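Side-chain contacts in high affinity transport system protein p37 (Mycoplasma hyorhinis, PDB 3EKI), which serves as the extracytoplasmic binding lipoprotein of a high-affinity transport system and binds thiamine diphosphate, its putative cargo: residues 91-96 and 353-358; 112-117 and 139-144; 161-164 and 169-172. All coordinates share one frame; numbering follows the deposited sequence.

Along the chain from the N terminus, 91-96 comes first, in the loop between helix 64-85 and strand 97-103, and finds its partner only at 353-358, the start of helix 354-369. Contact 1 therefore closes a very long loop, within which both other contacts fall. Contact 2 closes a short one, joining the end of helix 106-115 to the start of strand 141-152 around helix 127-136. Contact 3 then follows in series, closing a loop of just four intervening residues and folding 161-164 onto the beginning of helix 170-184. Contacts 1 and 2 touch through Q357 and T142, whereas contact 3 lies across the chain's centre from contact 1, the two centres about 46 Å apart.

Contact 1. Residues 91-96 and 353-358; sequences KNFDDV and NQLEQN
The one contact between apolar side chains joins the ring of F93 to the isobutyl group of L355. CD1 of L355 comes within 4.2 Å of CE2 of F93, and the two side chains are roughly perpendicular, the methyl approaching the ring obliquely. The same ring stacks on W42, and L355 adds an aliphatic contact.

A second, separate touch brings a valine against a carboxylate. The side chains of V96 and E356 meet head-on, and OE2 of E356 lies 3.5 Å from CG2 of V96, with CG1 slightly farther off. E356 gets there on an extended chain, its CG anti to the backbone N (chi1 -166°). The other oxygen, OE1, accepts a hydrogen bond from the backbone N of D43, a residue of a calcium site, which probably helps the buried carboxylate tolerate the valine beside it.

No hydrogen bond spans the two segments; the polar order belongs to the helix start. N353 is the N-cap: its OD1 receives E356 N at 3.1 Å, in the carbonyl plane and on a lone pair, and a weak bond from L355 N. ND2 of N353 donates to O of G40.

V96 and E356 both pack on F80 of helix 64-85 and on I46 of strand 45-51, so the contact joins the approach to strand 97-103 and the first turn of helix 354-369 to that helix and strand.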
loop_
_atom_site.group_PDB
_atom_site.type_symbol
_atom_site.label_atom_id
_atom_site.label_comp_id
_atom_site.label_asym_id
_atom_site.label_seq_id
_atom_site.Cartn_x
_atom_site.Cartn_y
_atom_site.Cartn_z
ATOM N N LYS A 91 -18.065 -29.932 -8.623
ATOM C CA LYS A 91 -18.910 -29.752 -9.797
ATOM C C LYS A 91 -20.385 -29.878 -9.493
ATOM O O LYS A 91 -21.169 -29.321 -10.267
ATOM C CB LYS A 91 -18.535 -30.740 -10.905
ATOM C CG LYS A 91 -18.788 -32.192 -10.551
ATOM C CD LYS A 91 -18.416 -33.092 -11.735
ATOM C CE LYS A 91 -18.996 -34.491 -11.532
ATOM N NZ LYS A 91 -18.362 -35.495 -12.439
ATOM N N ASN A 92 -20.741 -30.555 -8.411
ATOM C CA ASN A 92 -22.153 -30.704 -8.063
ATOM C C ASN A 92 -22.738 -29.595 -7.209
ATOM O O ASN A 92 -23.945 -29.535 -6.958
ATOM C CB ASN A 92 -22.333 -32.068 -7.364
ATOM C CG ASN A 92 -21.980 -33.189 -8.336
ATOM O OD1 ASN A 92 -22.434 -33.192 -9.484
ATOM N ND2 ASN A 92 -21.162 -34.129 -7.901
ATOM N N PHE A 93 -21.942 -28.631 -6.710
ATOM C CA PHE A 93 -22.519 -27.496 -5.989
ATOM C C PHE A 93 -23.192 -26.538 -6.979
ATOM O O PHE A 93 -22.947 -26.706 -8.185
ATOM C CB PHE A 93 -21.446 -26.722 -5.211
ATOM C CG PHE A 93 -20.798 -27.408 -4.024
ATOM C CD1 PHE A 93 -21.469 -27.507 -2.813
ATOM C CD2 PHE A 93 -19.530 -27.948 -4.097
ATOM C CE1 PHE A 93 -20.909 -28.119 -1.717
ATOM C CE2 PHE A 93 -18.962 -28.548 -2.987
ATOM C CZ PHE A 93 -19.633 -28.631 -1.779
ATOM N N ASP A 94 -23.966 -25.584 -6.503
ATOM C CA ASP A 94 -24.537 -24.575 -7.371
ATOM C C ASP A 94 -23.404 -23.721 -7.978
ATOM O O ASP A 94 -22.395 -23.399 -7.346
ATOM C CB ASP A 94 -25.540 -23.670 -6.680
ATOM C CG ASP A 94 -26.805 -24.336 -6.198
ATOM O OD1 ASP A 94 -27.197 -25.400 -6.721
ATOM O OD2 ASP A 94 -27.421 -23.759 -5.273
ATOM N N ASP A 95 -23.624 -23.376 -9.247
ATOM C CA ASP A 95 -22.768 -22.378 -9.875
ATOM C C ASP A 95 -22.877 -21.066 -9.115
ATOM O O ASP A 95 -23.895 -20.762 -8.504
ATOM C CB ASP A 95 -23.159 -22.175 -11.332
ATOM C CG ASP A 95 -22.661 -23.256 -12.266
ATOM O OD1 ASP A 95 -21.914 -24.176 -11.899
ATOM O OD2 ASP A 95 -23.019 -23.213 -13.465
ATOM N N VAL A 96 -21.818 -20.248 -9.171
ATOM C CA VAL A 96 -21.697 -19.052 -8.365
ATOM C C VAL A 96 -21.742 -17.781 -9.204
ATOM O O VAL A 96 -21.091 -17.710 -10.247
ATOM C CB VAL A 96 -20.380 -19.102 -7.573
ATOM C CG1 VAL A 96 -20.247 -17.887 -6.683
ATOM C CG2 VAL A 96 -20.369 -20.383 -6.737
ATOM N N ASN A 353 -17.412 -21.723 2.400
ATOM C CA ASN A 353 -16.826 -23.049 2.254
ATOM C C ASN A 353 -15.373 -23.020 1.804
ATOM O O ASN A 353 -15.046 -22.253 0.886
ATOM C CB ASN A 353 -17.647 -23.829 1.229
ATOM C CG ASN A 353 -17.100 -25.201 0.919
ATOM O OD1 ASN A 353 -16.298 -25.386 0.011
ATOM N ND2 ASN A 353 -17.562 -26.159 1.715
ATOM N N GLN A 354 -14.509 -23.791 2.439
ATOM C CA GLN A 354 -13.084 -23.848 2.135
ATOM C C GLN A 354 -12.760 -24.170 0.690
ATOM O O GLN A 354 -11.854 -23.575 0.093
ATOM C CB GLN A 354 -12.375 -24.896 3.014
ATOM C CG GLN A 354 -11.064 -24.423 3.627
ATOM C CD GLN A 354 -10.569 -25.301 4.764
ATOM O OE1 GLN A 354 -9.474 -25.866 4.699
ATOM N NE2 GLN A 354 -11.368 -25.422 5.822
ATOM N N LEU A 355 -13.482 -25.108 0.083
ATOM C CA LEU A 355 -13.306 -25.464 -1.313
ATOM C C LEU A 355 -13.592 -24.243 -2.193
ATOM O O LEU A 355 -12.838 -24.001 -3.141
ATOM C CB LEU A 355 -14.237 -26.608 -1.728
ATOM C CG LEU A 355 -14.058 -27.909 -0.958
ATOM C CD1 LEU A 355 -15.150 -28.905 -1.352
ATOM C CD2 LEU A 355 -12.690 -28.522 -1.215
ATOM N N GLU A 356 -14.655 -23.515 -1.854
ATOM C CA GLU A 356 -14.999 -22.288 -2.587
ATOM C C GLU A 356 -13.924 -21.218 -2.410
ATOM O O GLU A 356 -13.556 -20.549 -3.389
ATOM C CB GLU A 356 -16.376 -21.798 -2.144
ATOM C CG GLU A 356 -16.972 -20.734 -3.062
ATOM C CD GLU A 356 -18.408 -20.386 -2.740
ATOM O OE1 GLU A 356 -18.868 -20.819 -1.657
ATOM O OE2 GLU A 356 -19.072 -19.686 -3.538
ATOM N N GLN A 357 -13.418 -21.058 -1.197
ATOM C CA GLN A 357 -12.347 -20.070 -0.962
ATOM C C GLN A 357 -11.149 -20.370 -1.833
ATOM O O GLN A 357 -10.582 -19.513 -2.515
ATOM C CB GLN A 357 -11.940 -20.046 0.519
ATOM C CG GLN A 357 -12.944 -19.519 1.510
ATOM C CD GLN A 357 -12.351 -19.439 2.904
ATOM O OE1 GLN A 357 -11.157 -19.191 3.034
ATOM N NE2 GLN A 357 -13.150 -19.641 3.931
ATOM N N ASN A 358 -10.688 -21.612 -1.846
ATOM C CA ASN A 358 -9.535 -21.995 -2.632
ATOM C C ASN A 358 -9.784 -21.820 -4.120
ATOM O O ASN A 358 -8.880 -21.431 -4.864
ATOM C CB ASN A 358 -9.109 -23.436 -2.336
ATOM C CG ASN A 358 -8.669 -23.622 -0.894
ATOM O OD1 ASN A 358 -8.225 -22.681 -0.236
ATOM N ND2 ASN A 358 -8.819 -24.832 -0.356
#

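Contact 2. Residues 112-117 and 139-144; sequences NLSTDN and GIITPA
S114 lies against the side chain of I140, with the methyl CG2 of I141 close by. Its OG sits 3.5 Å from CG2 of I140 and 3.6 Å from CG2 of I141, while CD1 of I140 reaches CB of S114 at 3.6 Å. With CG1 of I140 anti to the backbone N (chi1 -165°), that branch runs alongside the serine, CG1 and CD1 lying beside both CB and OG. I141 is turned differently: CG1 stands between the backbone N and the carbonyl carbon (chi1 60°), which puts CG2 anti to the carbonyl carbon, where it meets S114 and, at 3.7 Å, CB of L113. V347 of strand 345-349 packs on both L113 and I141, and F133 of helix 127-136 on S114 and I140.

The backbones are linked through one water, which donates to O of L113 at 2.7 Å and to O of I140 at 2.8 Å, bridging the last turn of helix 106-115 to I140.

Methyl groups around S114 leave its polar need to the helix itself, where OG bonds to O of L110; across the segments the contact is therefore apolar packing supplemented by a water bridge between two carbonyls.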
loop_
_atom_site.group_PDB
_atom_site.type_symbol
_atom_site.label_atom_id
_atom_site.label_comp_id
_atom_site.label_asym_id
_atom_site.label_seq_id
_atom_site.Cartn_x
_atom_site.Cartn_y
_atom_site.Cartn_z
ATOM N N ASN A 112 -17.506 -5.704 8.980
ATOM C CA ASN A 112 -18.644 -6.362 8.323
ATOM C C ASN A 112 -18.275 -7.796 7.993
ATOM O O ASN A 112 -19.115 -8.682 8.112
ATOM C CB ASN A 112 -19.081 -5.592 7.096
ATOM C CG ASN A 112 -19.971 -4.401 7.366
ATOM O OD1 ASN A 112 -20.074 -3.884 8.482
ATOM N ND2 ASN A 112 -20.629 -3.931 6.310
ATOM N N LEU A 113 -17.036 -8.061 7.595
ATOM C CA LEU A 113 -16.665 -9.453 7.368
ATOM C C LEU A 113 -16.743 -10.267 8.652
ATOM O O LEU A 113 -17.040 -11.470 8.638
ATOM C CB LEU A 113 -15.255 -9.548 6.801
ATOM C CG LEU A 113 -15.069 -9.144 5.340
ATOM C CD1 LEU A 113 -13.583 -9.117 4.992
ATOM C CD2 LEU A 113 -15.814 -10.074 4.401
ATOM N N SER A 114 -16.463 -9.611 9.775
ATOM C CA SER A 114 -16.494 -10.337 11.041
ATOM C C SER A 114 -17.901 -10.715 11.483
ATOM O O SER A 114 -17.982 -11.572 12.362
ATOM C CB SER A 114 -15.873 -9.468 12.144
ATOM O OG SER A 114 -14.490 -9.368 11.883
ATOM N N THR A 115 -18.920 -10.096 10.903
ATOM C CA THR A 115 -20.278 -10.519 11.285
ATOM C C THR A 115 -20.630 -11.856 10.626
ATOM O O THR A 115 -21.516 -12.541 11.125
ATOM C CB THR A 115 -21.344 -9.483 10.919
ATOM O OG1 THR A 115 -21.447 -9.437 9.492
ATOM C CG2 THR A 115 -20.934 -8.087 11.378
ATOM N N ASP A 116 -19.955 -12.200 9.545
ATOM C CA ASP A 116 -20.121 -13.436 8.799
ATOM C C ASP A 116 -21.525 -13.489 8.190
ATOM O O ASP A 116 -22.229 -14.492 8.287
ATOM C CB ASP A 116 -19.834 -14.670 9.647
ATOM C CG ASP A 116 -19.331 -15.877 8.886
ATOM O OD1 ASP A 116 -19.332 -15.852 7.638
ATOM O OD2 ASP A 116 -18.900 -16.886 9.497
ATOM N N ASN A 117 -21.908 -12.410 7.549
ATOM C CA ASN A 117 -23.182 -12.226 6.874
ATOM C C ASN A 117 -22.970 -12.500 5.392
ATOM O O ASN A 117 -22.062 -11.881 4.816
ATOM C CB ASN A 117 -23.705 -10.812 7.103
ATOM C CG ASN A 117 -25.072 -10.519 6.546
ATOM O OD1 ASN A 117 -25.373 -10.723 5.374
ATOM N ND2 ASN A 117 -25.968 -10.002 7.384
ATOM N N GLY A 139 -8.815 -15.205 14.654
ATOM C CA GLY A 139 -9.495 -16.103 13.771
ATOM C C GLY A 139 -10.888 -15.705 13.356
ATOM O O GLY A 139 -11.622 -16.577 12.861
ATOM N N ILE A 140 -11.279 -14.451 13.530
ATOM C CA ILE A 140 -12.656 -14.023 13.312
ATOM C C ILE A 140 -13.003 -13.960 11.822
ATOM O O ILE A 140 -14.192 -14.094 11.516
ATOM C CB ILE A 140 -12.933 -12.676 13.986
ATOM C CG1 ILE A 140 -14.408 -12.304 14.137
ATOM C CG2 ILE A 140 -12.180 -11.556 13.262
ATOM C CD1 ILE A 140 -14.571 -11.132 15.100
ATOM N N ILE A 141 -12.000 -13.758 10.985
ATOM C CA ILE A 141 -12.085 -13.745 9.520
ATOM C C ILE A 141 -10.886 -14.536 9.008
ATOM O O ILE A 141 -9.935 -14.814 9.768
ATOM C CB ILE A 141 -12.175 -12.336 8.912
ATOM C CG1 ILE A 141 -10.976 -11.457 9.243
ATOM C CG2 ILE A 141 -13.478 -11.636 9.306
ATOM C CD1 ILE A 141 -11.019 -10.032 8.713
ATOM N N THR A 142 -10.866 -14.951 7.743
ATOM C CA THR A 142 -9.879 -15.873 7.232
ATOM C C THR A 142 -9.072 -15.343 6.067
ATOM O O THR A 142 -9.553 -15.189 4.943
ATOM C CB THR A 142 -10.608 -17.166 6.744
ATOM O OG1 THR A 142 -11.405 -17.647 7.834
ATOM C CG2 THR A 142 -9.603 -18.212 6.345
ATOM N N PRO A 143 -7.816 -14.986 6.330
ATOM C CA PRO A 143 -6.933 -14.526 5.252
ATOM C C PRO A 143 -6.656 -15.664 4.295
ATOM O O PRO A 143 -6.411 -16.800 4.733
ATOM C CB PRO A 143 -5.656 -14.124 5.996
ATOM C CG PRO A 143 -6.105 -13.868 7.393
ATOM C CD PRO A 143 -7.175 -14.910 7.653
ATOM N N ALA A 144 -6.681 -15.362 3.009
ATOM C CA ALA A 144 -6.484 -16.394 2.000
ATOM C C ALA A 144 -5.638 -16.051 0.754
ATOM O O ALA A 144 -5.055 -16.921 0.158
ATOM C CB ALA A 144 -7.816 -16.863 1.532
HETATM O O HOH W 1 -16.334 -13.857 9.712
#

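Contact 3. Residues 161-164 and 169-172; sequences FYVD and DPLV
OD2 of D169 is gripped by two successive backbone amides across the contact: V163 N at 2.8 Å and D164 N at 2.7 Å. The first comes from above the carboxylate plane, 38° out of it, in a fairly straight bond; the second arrives on the anti side, closer to the plane and more bent. G165 N adds a third bond to this oxygen, so that the carboxylate draws the turning chain around it. Such a cluster of N-H donors would probably stabilise the charged form of D169, offsetting the proximity of D164, whose OD1 lies 3.9 Å from OD2. The two carboxylate side chains run antiparallel alongside one another, and OD1 of D164 is itself bonded to OG1 of T166.

D169 is also the N-cap of helix 170-184. With CG anti to the backbone N (chi1 -174°), its second oxygen, OD1, accepts L171 N at 2.8 Å, met nearly along the C-O axis. One side chain thereby caps the helix and holds the loop that leads into it.

The ring of Y162 presents a face to the same carboxylate, with OD2 of D169 3.6 Å above its plane and offset toward the rim; ring and carboxylate planes stand 48° apart. OH of Y162 bonds to H269 of helix 256-269.

Two apolar pairs flank this polar centre. CG2 of V163 rests on CD of P170 at 3.6 Å, their side chains roughly perpendicular, and CB of Y162 lies 3.9 Å from CD1 of L171. The same residues also pack on backbone: CG of P170 against O of F161, and CD1 of L171 3.4 Å from N of Y162, an amide that bonds to OD1 of N339. I336 of strand 331-337 packs on both L171 and Y162.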
loop_
_atom_site.group_PDB
_atom_site.type_symbol
_atom_site.label_atom_id
_atom_site.label_comp_id
_atom_site.label_asym_id
_atom_site.label_seq_id
_atom_site.Cartn_x
_atom_site.Cartn_y
_atom_site.Cartn_z
ATOM N N PHE A 161 16.781 -4.062 5.462
ATOM C CA PHE A 161 16.299 -3.488 6.691
ATOM C C PHE A 161 17.259 -2.428 7.251
ATOM O O PHE A 161 18.421 -2.378 6.853
ATOM C CB PHE A 161 16.121 -4.552 7.781
ATOM C CG PHE A 161 15.142 -5.650 7.438
ATOM C CD1 PHE A 161 15.558 -6.718 6.656
ATOM C CD2 PHE A 161 13.843 -5.588 7.908
ATOM C CE1 PHE A 161 14.672 -7.740 6.348
ATOM C CE2 PHE A 161 12.959 -6.611 7.583
ATOM C CZ PHE A 161 13.380 -7.659 6.804
ATOM N N TYR A 162 16.717 -1.637 8.161
ATOM C CA TYR A 162 17.511 -0.612 8.815
ATOM C C TYR A 162 18.753 -1.226 9.463
ATOM O O TYR A 162 18.722 -2.261 10.125
ATOM C CB TYR A 162 16.620 0.134 9.837
ATOM C CG TYR A 162 17.428 1.238 10.500
ATOM C CD1 TYR A 162 17.559 2.488 9.903
ATOM C CD2 TYR A 162 18.075 1.054 11.705
ATOM C CE1 TYR A 162 18.299 3.495 10.518
ATOM C CE2 TYR A 162 18.827 2.018 12.330
ATOM C CZ TYR A 162 18.930 3.247 11.711
ATOM O OH TYR A 162 19.681 4.178 12.360
ATOM N N VAL A 163 19.862 -0.507 9.334
ATOM C CA VAL A 163 21.125 -0.925 9.949
ATOM C C VAL A 163 21.638 0.222 10.816
ATOM O O VAL A 163 21.717 0.081 12.040
ATOM C CB VAL A 163 22.174 -1.356 8.909
ATOM C CG1 VAL A 163 23.473 -1.737 9.620
ATOM C CG2 VAL A 163 21.694 -2.514 8.071
ATOM N N ASP A 164 21.956 1.359 10.199
ATOM C CA ASP A 164 22.461 2.481 10.985
ATOM C C ASP A 164 22.173 3.872 10.476
ATOM O O ASP A 164 22.657 4.867 11.034
ATOM C CB ASP A 164 24.005 2.305 11.106
ATOM C CG ASP A 164 24.708 2.215 9.784
ATOM O OD1 ASP A 164 24.245 2.819 8.800
ATOM O OD2 ASP A 164 25.749 1.522 9.667
ATOM N N ASP A 169 23.758 2.393 4.645
ATOM C CA ASP A 169 22.539 1.708 5.089
ATOM C C ASP A 169 21.740 1.305 3.851
ATOM O O ASP A 169 21.571 2.157 2.982
ATOM C CB ASP A 169 21.785 2.651 6.023
ATOM C CG ASP A 169 20.571 2.011 6.672
ATOM O OD1 ASP A 169 19.657 1.676 5.885
ATOM O OD2 ASP A 169 20.529 1.861 7.909
ATOM N N PRO A 170 21.253 0.074 3.770
ATOM C CA PRO A 170 20.511 -0.347 2.582
ATOM C C PRO A 170 19.273 0.509 2.315
ATOM O O PRO A 170 18.923 0.711 1.155
ATOM C CB PRO A 170 20.078 -1.779 2.904
ATOM C CG PRO A 170 20.314 -1.976 4.349
ATOM C CD PRO A 170 21.356 -0.990 4.787
ATOM N N LEU A 171 18.635 1.012 3.349
ATOM C CA LEU A 171 17.424 1.825 3.174
ATOM C C LEU A 171 17.776 3.223 2.666
ATOM O O LEU A 171 17.005 3.901 1.978
ATOM C CB LEU A 171 16.638 1.887 4.486
ATOM C CG LEU A 171 16.226 0.534 5.084
ATOM C CD1 LEU A 171 15.265 0.768 6.240
ATOM C CD2 LEU A 171 15.642 -0.372 4.009
ATOM N N VAL A 172 18.971 3.682 3.030
ATOM C CA VAL A 172 19.470 4.957 2.546
ATOM C C VAL A 172 19.897 4.821 1.100
ATOM O O VAL A 172 19.668 5.741 0.294
ATOM C CB VAL A 172 20.623 5.491 3.420
ATOM C CG1 VAL A 172 21.211 6.747 2.799
ATOM C CG2 VAL A 172 20.093 5.771 4.818
#